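Local structure of GDSL-like Lipase/Acylhydrolase family protein (Neisseria meningitidis, 4K7J) at residues V149-P155 with G175-T181; Y90-V94 with G124-H128; W81-G85 with N204-T210; I59-T64 with S246-N250. The protein probably removes O-acetyl groups from peptidoglycan as an esterase of the SGNH (GDSL-like) hydrolase family. All coordinates share one frame. Residue numbers count along the deposited sequence, not the author numbering.

Contact 1. Residues V149-P155 with G175-T181; sequences VSLFAKP and GWQVLDT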
loop_
_atom_site.group_PDB
_atom_site.type_symbol
_atom_site.label_atom_id
_atom_site.label_comp_id
_atom_site.label_asym_id
_atom_site.label_seq_id
_atom_site.Cartn_x
_atom_site.Cartn_y
_atom_site.Cartn_z
ATOM N N VAL A 149 -14.605 8.655 8.005
ATOM C CA VAL A 149 -14.647 8.091 6.667
ATOM C C VAL A 149 -14.297 9.159 5.652
ATOM O O VAL A 149 -14.863 10.255 5.664
ATOM C CB VAL A 149 -16.032 7.497 6.344
ATOM C CG1 VAL A 149 -16.067 6.948 4.909
ATOM C CG2 VAL A 149 -16.364 6.409 7.338
ATOM N N SER A 150 -13.346 8.834 4.783
ATOM C CA SER A 150 -13.008 9.675 3.653
ATOM C C SER A 150 -13.054 8.807 2.389
ATOM O O SER A 150 -12.770 7.603 2.451
ATOM C CB SER A 150 -11.614 10.278 3.842
ATOM O OG SER A 150 -11.599 11.248 4.875
ATOM N N LEU A 151 -13.425 9.390 1.251
ATOM C CA LEU A 151 -13.450 8.623 0.007
ATOM C C LEU A 151 -12.858 9.422 -1.129
ATOM O O LEU A 151 -13.257 10.568 -1.350
ATOM C CB LEU A 151 -14.881 8.274 -0.419
ATOM C CG LEU A 151 -16.015 7.842 0.500
ATOM C CD1 LEU A 151 -16.507 8.995 1.369
ATOM C CD2 LEU A 151 -17.134 7.327 -0.380
ATOM N N PHE A 152 -11.956 8.822 -1.899
ATOM C CA PHE A 152 -11.644 9.423 -3.191
ATOM C C PHE A 152 -12.861 9.228 -4.083
ATOM O O PHE A 152 -13.405 8.130 -4.156
ATOM C CB PHE A 152 -10.406 8.792 -3.833
ATOM C CG PHE A 152 -9.106 9.216 -3.201
ATOM C CD1 PHE A 152 -8.440 10.348 -3.647
ATOM C CD2 PHE A 152 -8.552 8.483 -2.161
ATOM C CE1 PHE A 152 -7.239 10.742 -3.069
ATOM C CE2 PHE A 152 -7.340 8.868 -1.580
ATOM C CZ PHE A 152 -6.689 10.003 -2.043
ATOM N N ALA A 153 -13.292 10.282 -4.763
ATOM C CA ALA A 153 -14.537 10.216 -5.529
ATOM C C ALA A 153 -14.566 11.225 -6.659
ATOM O O ALA A 153 -14.087 12.344 -6.507
ATOM C CB ALA A 153 -15.737 10.433 -4.604
ATOM N N LYS A 154 -15.119 10.823 -7.797
ATOM C CA LYS A 154 -15.327 11.742 -8.903
ATOM C C LYS A 154 -16.748 11.633 -9.437
ATOM O O LYS A 154 -17.130 10.609 -10.001
ATOM C CB LYS A 154 -14.340 11.482 -10.039
ATOM C CG LYS A 154 -14.485 12.496 -11.169
ATOM C CD LYS A 154 -13.448 12.290 -12.269
ATOM C CE LYS A 154 -13.690 11.009 -13.027
ATOM N NZ LYS A 154 -12.813 10.961 -14.239
ATOM N N PRO A 155 -17.532 12.701 -9.274
ATOM C CA PRO A 155 -18.928 12.693 -9.700
ATOM C C PRO A 155 -19.023 12.877 -11.210
ATOM O O PRO A 155 -18.146 13.493 -11.812
ATOM C CB PRO A 155 -19.490 13.940 -9.016
ATOM C CG PRO A 155 -18.349 14.896 -9.041
ATOM C CD PRO A 155 -17.116 14.029 -8.783
ATOM N N GLY A 175 -14.479 16.601 -10.952
ATOM C CA GLY A 175 -13.137 16.074 -10.836
ATOM C C GLY A 175 -12.940 15.259 -9.565
ATOM O O GLY A 175 -13.754 15.318 -8.646
ATOM N N TRP A 176 -11.854 14.491 -9.524
ATOM C CA TRP A 176 -11.486 13.746 -8.328
ATOM C C TRP A 176 -11.308 14.691 -7.156
ATOM O O TRP A 176 -10.838 15.808 -7.318
ATOM C CB TRP A 176 -10.179 12.989 -8.549
ATOM C CG TRP A 176 -10.352 11.769 -9.368
ATOM C CD1 TRP A 176 -10.032 11.608 -10.695
ATOM C CD2 TRP A 176 -10.902 10.534 -8.931
ATOM N NE1 TRP A 176 -10.344 10.336 -11.099
ATOM C CE2 TRP A 176 -10.883 9.653 -10.035
ATOM C CE3 TRP A 176 -11.407 10.079 -7.711
ATOM C CZ2 TRP A 176 -11.359 8.349 -9.954
ATOM C CZ3 TRP A 176 -11.874 8.770 -7.630
ATOM C CH2 TRP A 176 -11.845 7.924 -8.745
ATOM N N GLN A 177 -11.686 14.217 -5.982
ATOM C CA GLN A 177 -11.606 14.986 -4.757
ATOM C C GLN A 177 -11.772 13.993 -3.621
ATOM O O GLN A 177 -12.090 12.830 -3.857
ATOM C CB GLN A 177 -12.706 16.051 -4.723
ATOM C CG GLN A 177 -14.122 15.526 -4.822
ATOM C CD GLN A 177 -15.124 16.641 -5.064
ATOM O OE1 GLN A 177 -15.717 17.165 -4.120
ATOM N NE2 GLN A 177 -15.299 17.027 -6.330
ATOM N N VAL A 178 -11.537 14.427 -2.391
ATOM C CA VAL A 178 -11.776 13.551 -1.252
ATOM C C VAL A 178 -12.996 14.052 -0.490
ATOM O O VAL A 178 -13.087 15.225 -0.133
ATOM C CB VAL A 178 -10.570 13.503 -0.279
ATOM C CG1 VAL A 178 -10.860 12.574 0.891
ATOM C CG2 VAL A 178 -9.322 13.065 -1.010
ATOM N N LEU A 179 -13.931 13.150 -0.242
ATOM C CA LEU A 179 -15.122 13.466 0.511
ATOM C C LEU A 179 -14.877 13.045 1.951
ATOM O O LEU A 179 -14.453 11.926 2.200
ATOM C CB LEU A 179 -16.313 12.688 -0.054
ATOM C CG LEU A 179 -16.561 12.783 -1.559
ATOM C CD1 LEU A 179 -17.815 11.960 -1.926
ATOM C CD2 LEU A 179 -16.724 14.232 -1.977
ATOM N N ASP A 180 -15.160 13.939 2.893
ATOM C CA ASP A 180 -15.009 13.637 4.315
ATOM C C ASP A 180 -16.369 13.528 5.006
ATOM O O ASP A 180 -17.213 14.417 4.883
ATOM C CB ASP A 180 -14.187 14.736 5.006
ATOM C CG ASP A 180 -12.814 14.923 4.393
ATOM O OD1 ASP A 180 -12.219 13.934 3.910
ATOM O OD2 ASP A 180 -12.314 16.065 4.417
ATOM N N THR A 181 -16.584 12.444 5.738
ATOM C CA THR A 181 -17.811 12.300 6.505
ATOM C C THR A 181 -17.556 11.359 7.670
ATOM O O THR A 181 -16.410 11.000 7.940
ATOM C CB THR A 181 -19.005 11.810 5.626
ATOM O OG1 THR A 181 -20.230 11.921 6.363
ATOM C CG2 THR A 181 -18.804 10.369 5.165
HETATM O O HOH W 1 -16.352 15.397 -12.536
#

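Contact 2. Residues Y90-V94 with G124-H128; sequences YPANV and GILAH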
loop_
_atom_site.group_PDB
_atom_site.type_symbol
_atom_site.label_atom_id
_atom_site.label_comp_id
_atom_site.label_asym_id
_atom_site.label_seq_id
_atom_site.Cartn_x
_atom_site.Cartn_y
_atom_site.Cartn_z
ATOM N N TYR A 90 -10.138 -0.916 -0.785
ATOM C CA TYR A 90 -10.758 -0.903 -2.110
ATOM C C TYR A 90 -12.199 -0.439 -2.002
ATOM O O TYR A 90 -12.857 -0.696 -1.004
ATOM C CB TYR A 90 -10.776 -2.300 -2.727
ATOM C CG TYR A 90 -9.429 -2.944 -2.995
ATOM C CD1 TYR A 90 -8.258 -2.194 -3.027
ATOM C CD2 TYR A 90 -9.336 -4.314 -3.238
ATOM C CE1 TYR A 90 -7.029 -2.792 -3.281
ATOM C CE2 TYR A 90 -8.109 -4.925 -3.496
ATOM C CZ TYR A 90 -6.965 -4.160 -3.514
ATOM O OH TYR A 90 -5.755 -4.758 -3.756
ATOM N N PRO A 91 -12.705 0.223 -3.045
ATOM C CA PRO A 91 -14.130 0.568 -3.045
ATOM C C PRO A 91 -15.016 -0.614 -3.463
ATOM O O PRO A 91 -16.233 -0.509 -3.356
ATOM C CB PRO A 91 -14.203 1.685 -4.085
ATOM C CG PRO A 91 -13.118 1.354 -5.053
ATOM C CD PRO A 91 -12.004 0.750 -4.227
ATOM N N ALA A 92 -14.414 -1.714 -3.916
ATOM C CA ALA A 92 -15.155 -2.881 -4.408
ATOM C C ALA A 92 -14.201 -4.057 -4.542
ATOM O O ALA A 92 -12.993 -3.860 -4.491
ATOM C CB ALA A 92 -15.798 -2.577 -5.768
ATOM N N ASN A 93 -14.733 -5.269 -4.710
ATOM C CA ASN A 93 -13.889 -6.418 -5.032
ATOM C C ASN A 93 -13.062 -6.094 -6.262
ATOM O O ASN A 93 -13.568 -5.507 -7.212
ATOM C CB ASN A 93 -14.712 -7.690 -5.293
ATOM C CG ASN A 93 -15.431 -8.182 -4.056
ATOM O OD1 ASN A 93 -14.867 -8.168 -2.952
ATOM N ND2 ASN A 93 -16.691 -8.603 -4.222
ATOM N N VAL A 94 -11.790 -6.464 -6.214
ATOM C CA VAL A 94 -10.882 -6.326 -7.340
ATOM C C VAL A 94 -10.372 -7.713 -7.697
ATOM O O VAL A 94 -9.745 -8.385 -6.869
ATOM C CB VAL A 94 -9.669 -5.444 -6.985
ATOM C CG1 VAL A 94 -8.632 -5.457 -8.131
ATOM C CG2 VAL A 94 -10.100 -4.033 -6.634
ATOM N N GLY A 124 -4.155 3.360 -8.530
ATOM C CA GLY A 124 -4.514 2.726 -9.783
ATOM C C GLY A 124 -5.802 1.914 -9.776
ATOM O O GLY A 124 -6.006 1.069 -10.648
ATOM N N ILE A 125 -6.683 2.175 -8.814
ATOM C CA ILE A 125 -7.953 1.459 -8.736
ATOM C C ILE A 125 -9.117 2.436 -8.655
ATOM O O ILE A 125 -9.078 3.403 -7.890
ATOM C CB ILE A 125 -7.983 0.516 -7.509
ATOM C CG1 ILE A 125 -6.850 -0.505 -7.610
ATOM C CG2 ILE A 125 -9.351 -0.181 -7.364
ATOM C CD1 ILE A 125 -6.770 -1.447 -6.457
ATOM N N LEU A 126 -10.143 2.200 -9.461
ATOM C CA LEU A 126 -11.397 2.921 -9.280
ATOM C C LEU A 126 -12.558 1.953 -9.444
ATOM O O LEU A 126 -12.381 0.844 -9.960
ATOM C CB LEU A 126 -11.510 4.108 -10.253
ATOM C CG LEU A 126 -11.528 3.859 -11.768
ATOM C CD1 LEU A 126 -12.917 3.473 -12.280
ATOM C CD2 LEU A 126 -11.007 5.073 -12.543
ATOM N N ALA A 127 -13.744 2.358 -8.998
ATOM C CA ALA A 127 -14.939 1.548 -9.252
ATOM C C ALA A 127 -16.050 2.409 -9.856
ATOM O O ALA A 127 -16.298 3.512 -9.381
ATOM C CB ALA A 127 -15.404 0.877 -7.992
ATOM N N HIS A 128 -16.697 1.921 -10.913
ATOM C CA HIS A 128 -17.848 2.622 -11.484
ATOM C C HIS A 128 -19.077 2.207 -10.674
ATOM O O HIS A 128 -19.376 1.017 -10.588
ATOM C CB HIS A 128 -18.070 2.212 -12.951
ATOM C CG HIS A 128 -16.889 2.442 -13.840
ATOM N ND1 HIS A 128 -16.335 3.691 -14.036
ATOM C CD2 HIS A 128 -16.177 1.587 -14.618
ATOM C CE1 HIS A 128 -15.325 3.592 -14.884
ATOM N NE2 HIS A 128 -15.211 2.329 -15.254
#

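Contact 3. Residues W81-G85 with N204-T210; sequences WGDGG and NPAGGIT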
loop_
_atom_site.group_PDB
_atom_site.type_symbol
_atom_site.label_atom_id
_atom_site.label_comp_id
_atom_site.label_asym_id
_atom_site.label_seq_id
_atom_site.Cartn_x
_atom_site.Cartn_y
_atom_site.Cartn_z
ATOM N N TRP A 81 1.003 -0.785 18.964
ATOM C CA TRP A 81 0.846 0.661 19.053
ATOM C C TRP A 81 -0.609 1.154 18.999
ATOM O O TRP A 81 -0.872 2.356 19.096
ATOM C CB TRP A 81 1.699 1.339 17.980
ATOM C CG TRP A 81 3.192 1.216 18.198
ATOM C CD1 TRP A 81 3.863 1.360 19.379
ATOM C CD2 TRP A 81 4.189 0.920 17.208
ATOM N NE1 TRP A 81 5.210 1.186 19.184
ATOM C CE2 TRP A 81 5.438 0.910 17.863
ATOM C CE3 TRP A 81 4.145 0.663 15.834
ATOM C CZ2 TRP A 81 6.633 0.657 17.192
ATOM C CZ3 TRP A 81 5.334 0.411 15.165
ATOM C CH2 TRP A 81 6.563 0.411 15.845
ATOM N N GLY A 82 -1.553 0.232 18.853
ATOM C CA GLY A 82 -2.955 0.594 18.846
ATOM C C GLY A 82 -3.648 0.368 17.516
ATOM O O GLY A 82 -3.084 0.640 16.458
ATOM N N ASP A 83 -4.881 -0.131 17.583
ATOM C CA ASP A 83 -5.705 -0.368 16.396
ATOM C C ASP A 83 -6.348 0.927 15.934
ATOM O O ASP A 83 -7.430 1.279 16.394
ATOM C CB ASP A 83 -6.810 -1.389 16.705
ATOM C CG ASP A 83 -7.599 -1.806 15.457
ATOM O OD1 ASP A 83 -7.551 -1.112 14.410
ATOM O OD2 ASP A 83 -8.283 -2.842 15.525
ATOM N N GLY A 84 -5.700 1.620 15.007
ATOM C CA GLY A 84 -6.248 2.849 14.460
ATOM C C GLY A 84 -7.329 2.651 13.406
ATOM O O GLY A 84 -7.824 3.623 12.846
ATOM N N GLY A 85 -7.695 1.404 13.133
ATOM C CA GLY A 85 -8.717 1.115 12.140
ATOM C C GLY A 85 -8.193 0.470 10.862
ATOM O O GLY A 85 -6.984 0.226 10.697
ATOM N N ASN A 204 -10.547 4.777 13.073
ATOM C CA ASN A 204 -11.124 4.828 14.410
ATOM C C ASN A 204 -10.688 6.130 15.094
ATOM O O ASN A 204 -9.498 6.444 15.148
ATOM C CB ASN A 204 -10.715 3.555 15.181
ATOM C CG ASN A 204 -10.588 3.762 16.686
ATOM O OD1 ASN A 204 -11.346 4.511 17.317
ATOM N ND2 ASN A 204 -9.625 3.059 17.278
ATOM N N PRO A 205 -11.663 6.905 15.598
ATOM C CA PRO A 205 -11.455 8.220 16.228
ATOM C C PRO A 205 -10.523 8.204 17.448
ATOM O O PRO A 205 -9.936 9.238 17.770
ATOM C CB PRO A 205 -12.869 8.623 16.661
ATOM C CG PRO A 205 -13.626 7.328 16.756
ATOM C CD PRO A 205 -13.078 6.495 15.642
ATOM N N ALA A 206 -10.384 7.057 18.109
ATOM C CA ALA A 206 -9.451 6.936 19.237
ATOM C C ALA A 206 -7.968 6.917 18.826
ATOM O O ALA A 206 -7.083 6.979 19.681
ATOM C CB ALA A 206 -9.783 5.708 20.091
ATOM N N GLY A 207 -7.697 6.822 17.527
ATOM C CA GLY A 207 -6.324 6.860 17.036
ATOM C C GLY A 207 -5.607 5.517 17.078
ATOM O O GLY A 207 -6.196 4.506 17.445
ATOM N N GLY A 208 -4.330 5.510 16.692
ATOM C CA GLY A 208 -3.552 4.281 16.626
ATOM C C GLY A 208 -2.855 4.151 15.282
ATOM O O GLY A 208 -2.629 5.153 14.609
ATOM N N ILE A 209 -2.530 2.922 14.883
ATOM C CA ILE A 209 -1.855 2.684 13.604
ATOM C C ILE A 209 -2.875 2.247 12.555
ATOM O O ILE A 209 -3.798 1.502 12.874
ATOM C CB ILE A 209 -0.853 1.516 13.730
ATOM C CG1 ILE A 209 0.115 1.746 14.889
ATOM C CG2 ILE A 209 -0.112 1.272 12.410
ATOM C CD1 ILE A 209 0.908 3.030 14.779
ATOM N N THR A 210 -2.711 2.682 11.304
ATOM C CA THR A 210 -3.397 2.000 10.212
ATOM C C THR A 210 -2.349 1.544 9.223
ATOM O O THR A 210 -1.299 2.173 9.084
ATOM C CB THR A 210 -4.436 2.880 9.476
ATOM O OG1 THR A 210 -3.792 4.028 8.913
ATOM C CG2 THR A 210 -5.553 3.331 10.433
#

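Contact 4. Residues I59-T64 with S246-N250; sequences IGDSHT and SYGTN. With ACT (acetate ion), chain C.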
loop_
_atom_site.group_PDB
_atom_site.type_symbol
_atom_site.label_atom_id
_atom_site.label_comp_id
_atom_site.label_asym_id
_atom_site.label_seq_id
_atom_site.Cartn_x
_atom_site.Cartn_y
_atom_site.Cartn_z
ATOM N N ILE A 59 2.546 0.830 -1.024
ATOM C CA ILE A 59 2.194 0.872 -2.431
ATOM C C ILE A 59 3.144 -0.056 -3.153
ATOM O O ILE A 59 4.359 0.073 -3.007
ATOM C CB ILE A 59 2.328 2.300 -2.994
ATOM C CG1 ILE A 59 1.690 3.309 -2.031
ATOM C CG2 ILE A 59 1.716 2.396 -4.423
ATOM C CD1 ILE A 59 1.992 4.771 -2.362
ATOM N N GLY A 60 2.606 -1.012 -3.905
ATOM C CA GLY A 60 3.456 -2.006 -4.539
ATOM C C GLY A 60 2.803 -2.913 -5.570
ATOM O O GLY A 60 1.869 -2.516 -6.259
ATOM N N ASP A 61 3.302 -4.140 -5.670
ATOM C CA ASP A 61 2.868 -5.076 -6.703
ATOM C C ASP A 61 2.001 -6.194 -6.105
ATOM O O ASP A 61 1.304 -5.977 -5.126
ATOM C CB ASP A 61 4.086 -5.654 -7.428
ATOM C CG ASP A 61 5.114 -6.244 -6.468
ATOM O OD1 ASP A 61 4.751 -6.558 -5.304
ATOM O OD2 ASP A 61 6.298 -6.395 -6.868
ATOM N N SER A 62 2.071 -7.403 -6.655
ATOM C CA SER A 62 1.155 -8.450 -6.221
ATOM C C SER A 62 1.446 -8.900 -4.797
ATOM O O SER A 62 0.545 -9.354 -4.096
ATOM C CB SER A 62 1.167 -9.651 -7.171
ATOM O OG SER A 62 2.228 -10.514 -6.833
ATOM N N HIS A 63 2.688 -8.744 -4.356
ATOM C CA HIS A 63 3.026 -9.114 -2.981
ATOM C C HIS A 63 2.174 -8.266 -2.036
ATOM O O HIS A 63 1.699 -8.748 -1.004
ATOM C CB HIS A 63 4.522 -8.890 -2.674
ATOM C CG HIS A 63 5.462 -9.576 -3.617
ATOM N ND1 HIS A 63 5.432 -10.937 -3.854
ATOM C CD2 HIS A 63 6.484 -9.088 -4.365
ATOM C CE1 HIS A 63 6.388 -11.252 -4.712
ATOM N NE2 HIS A 63 7.042 -10.148 -5.035
ATOM N N THR A 64 1.984 -7.002 -2.409
ATOM C CA THR A 64 1.175 -6.072 -1.631
ATOM C C THR A 64 -0.318 -6.309 -1.884
ATOM O O THR A 64 -1.138 -6.293 -0.952
ATOM C CB THR A 64 1.543 -4.608 -1.972
ATOM O OG1 THR A 64 2.903 -4.360 -1.593
ATOM C CG2 THR A 64 0.620 -3.598 -1.230
ATOM N N SER A 246 7.027 -1.011 -2.327
ATOM C CA SER A 246 7.427 -2.410 -2.460
ATOM C C SER A 246 7.278 -2.882 -3.907
ATOM O O SER A 246 6.244 -3.415 -4.293
ATOM C CB SER A 246 6.616 -3.295 -1.492
ATOM O OG SER A 246 6.959 -4.669 -1.625
ATOM N N TYR A 247 8.319 -2.661 -4.710
ATOM C CA TYR A 247 8.333 -3.087 -6.097
ATOM C C TYR A 247 9.651 -3.805 -6.349
ATOM O O TYR A 247 10.408 -4.045 -5.423
ATOM C CB TYR A 247 8.209 -1.888 -7.039
ATOM C CG TYR A 247 6.886 -1.122 -6.977
ATOM C CD1 TYR A 247 5.803 -1.497 -7.762
ATOM C CD2 TYR A 247 6.753 0.003 -6.174
ATOM C CE1 TYR A 247 4.614 -0.790 -7.730
ATOM C CE2 TYR A 247 5.568 0.727 -6.133
ATOM C CZ TYR A 247 4.501 0.328 -6.915
ATOM O OH TYR A 247 3.322 1.041 -6.879
ATOM N N GLY A 248 9.930 -4.152 -7.597
ATOM C CA GLY A 248 11.231 -4.718 -7.915
ATOM C C GLY A 248 11.137 -6.053 -8.607
ATOM O O GLY A 248 11.902 -6.337 -9.522
ATOM N N THR A 249 10.182 -6.869 -8.177
ATOM C CA THR A 249 10.011 -8.202 -8.750
ATOM C C THR A 249 9.690 -8.160 -10.238
ATOM O O THR A 249 10.287 -8.877 -11.030
ATOM C CB THR A 249 8.928 -8.982 -7.996
ATOM O OG1 THR A 249 9.345 -9.168 -6.637
ATOM C CG2 THR A 249 8.689 -10.337 -8.633
ATOM N N ASN A 250 8.753 -7.306 -10.631
ATOM C CA ASN A 250 8.403 -7.213 -12.042
ATOM C C ASN A 250 9.449 -6.483 -12.882
ATOM O O ASN A 250 9.734 -6.897 -14.010
ATOM C CB ASN A 250 7.012 -6.587 -12.200
ATOM C CG ASN A 250 5.930 -7.423 -11.521
ATOM O OD1 ASN A 250 5.677 -8.548 -11.921
ATOM N ND2 ASN A 250 5.312 -6.880 -10.476
HETATM C C ACT C . 3.842 -9.746 -9.143
HETATM O O ACT C . 3.257 -10.651 -9.809
HETATM O OXT ACT C . 3.351 -8.588 -9.177
HETATM C CH3 ACT C . 5.058 -10.033 -8.319
HETATM O O HOH W 2 1.214 -0.100 -7.835
HETATM O O HOH W 3 7.413 -5.064 -9.014
HETATM O O HOH W 4 4.745 -5.684 -2.871
HETATM O O HOH W 5 8.687 -6.666 -5.455
#

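Contact 1. Residues V149-P155 with G175-T181
The backbones run antiparallel, their short axes 152° apart and 4.5 Å at closest approach. Three hydrogen-bonded pairs hold them: Val149 N to Thr181 O at 3.0 Å and Thr181 N to Val149 O at 2.8 Å; Leu151 N to Leu179 O and Leu179 N to Leu151 O, both 2.9 Å; and Ala153 N to Gln177 O at 3.0 Å, whose return bond from Gln177 N to Ala153 O (3.1 Å) is weak, at the end of the paired part. Past it, a water takes over, bridging Pro155 O and Gly175 N at 2.7 Å each. One polar side-chain bond crosses between the strands, Ser150 OG to Asp180 OD1 at 2.9 Å.

Two CH-pi contacts add to the backbone bonds. Val178 CG2 sits 4.1 Å from the centroid of the Phe152 ring, and Lys154 CB lies 3.9 Å from the centroid of the five-membered ring of Trp176. Lys154 then carries its amine on to a salt bridge with Asp119. The face of Val149, Leu151 and Ala153, with Leu179 from the other strand, packs largely through apolar groups, Ala153 CB reaching Leu179 CD1 diagonally at 3.7 Å.

That face looks onto strands 167-170 and 187-191 of a second antiparallel sheet, making a beta sandwich consistent with the galactose-binding-like clan. Strand 195-203 bonds to the other edge of 149-155, leaving 177-183 outermost.

Contact 2. Residues Y90-V94 with G124-H128
No backbone bond joins these segments. Residues 90-94 are irregular: Tyr90 is extended, Pro91 turns the chain with near-helical angles, and Ala92 straightens it again, so the loop curls past the strand instead of running alongside it. The strand 125-128 is extended, and the nearest CA pairs are Pro91 with Ala127 at 6.3 Å and Tyr90 with Ile125 at 7.6 Å, spacings that leave room for side chains between the backbones.

This is a loop packed on one face of a beta sheet, the antiparallel one in which strand 125-128 lies between 109-112 and 195-203, in the N-terminal peptidoglycan O-acetylesterase region. Ile125 and Ala127 point toward the loop; Leu126, between them, points away. Ile125 does most of the work: its CD1 touches Tyr90 CE1 at 3.5 Å, and its CG2 meets Val94 CG2 at 4.0 Å and Pro91 CD at 4.2 Å. Further along, Ala127 CB sits against Pro91 CG at 3.8 Å and Ala92 CB at 4.1 Å. Tyr90 keeps its hydroxyl on Gln97, while its ring also meets Phe199 of strand 195-203 and Val94 rests on Ser110 and Thr112 of strand 109-112.

Contact 3. Residues W81-G85 with N204-T210
Asn204 starts the second segment by gripping the loop twice: its N bonds to Gly84 O at 3.0 Å, and its ND2 to Asp83 O, also at 3.0 Å. Its OD1 meanwhile accepts from Ala206 N at 2.8 Å, an Asx turn inside the type I beta turn from Asn204 to Gly207. Pro205 and Ala206 form the outer part of that turn and stay clear of residues 81-85. Gly207 brings the chain back, its O lying 3.4 Å from Gly84 CA. Next comes Gly208, with its CA 3.7 Å from Gly84 CA; a CB on either residue would collide with the other segment. Ile209 makes the single backbone bridge, opposite Asp83: Ile209 N bonds to Gly82 O at 2.8 Å and Gly84 N to Ile209 O at 2.9 Å. Its CG1 also packs on Trp81 CB at 3.5 Å. Thr210 closes the segment, CG2 lying 3.3 Å from Gly84 O.

From the end of helix 68-81 at Trp81, the glycine-rich chain passes the start of strand 208-215, the outermost strand of the alpha/beta sheet on this side. Strand 53-60 bonds to it across its other edge, and Trp81 and Ile209 rest on Leu43 of helix 38-47, while Trp81 reaches helix 354-373.

Contact 4. Residues I59-T64 with S246-N250
Tyr247 lays its ring face over Gly60, whose CA is 3.7 Å from the ring centroid in a CH-pi contact; Ile59 CG2 lies 4.3 Å from Tyr247 CZ. Gly60 is also the parallel bridge partner of Ser246, and a CB on it would hit Ser246 O. Ser246 N bonds to Ile59 O at 3.0 Å, and Asp61 N weakly to Ser246 O at 3.3 Å.

Beyond the sheet, residues 62-64 start a short helix and the other segment runs into a weakly bonded one. Asp61 caps the first, OD1 accepting from His63 N at 3.2 Å, and its carboxylate collects three waters: one reaches Ser246 OG and Thr64 OG1 (also bonded to Gln58), another Thr249 N, the third Gly248 N and Asn250 N. His63 NE2 and Thr249 OG1 are hydrogen-bonded at 3.0 Å, and His63 ND1 goes to Tyr357.

Gly60-Asp61-Ser62 and Gly248-Thr249-Asn250 match conserved blocks of SGNH hydrolases, so Ser62 is probably the nucleophile and Asn250 probably an oxyanion-hole donor. An acetate lies between them: its OXT accepts from Ser62 N at 3.1 Å and Asn250 ND2 at 2.9 Å, Gly218 N and His351 NE2 also bind the ion, and Ser62 OG stands 2.9 Å from its carboxyl C. Though probably from the crystallisation liquor, it sits as a released acetyl product might, an arrangement consistent with ester hydrolysis.

How the contacts relate
Contact 4 holds the acetate and the probable catalytic site, and its centre lies about 9 Å from the centre of the chain. Contact 3 belongs to the same alpha/beta sheet, since strands 208-215 and 53-60 are neighbours, yet its centre is about 26 Å from that of contact 4. Contacts 1 and 2 fall between residues 85 and 204, in the beta-rich insertion whose base contact 3 ties together. Those two share a sheet and touch, Trp176 CH2 against Leu126 CB at 4.1 Å, with centres about 14 Å apart. Contact 2 comes nearer contact 4, nearest atoms about 6 Å apart, against about 10 Å for contact 1.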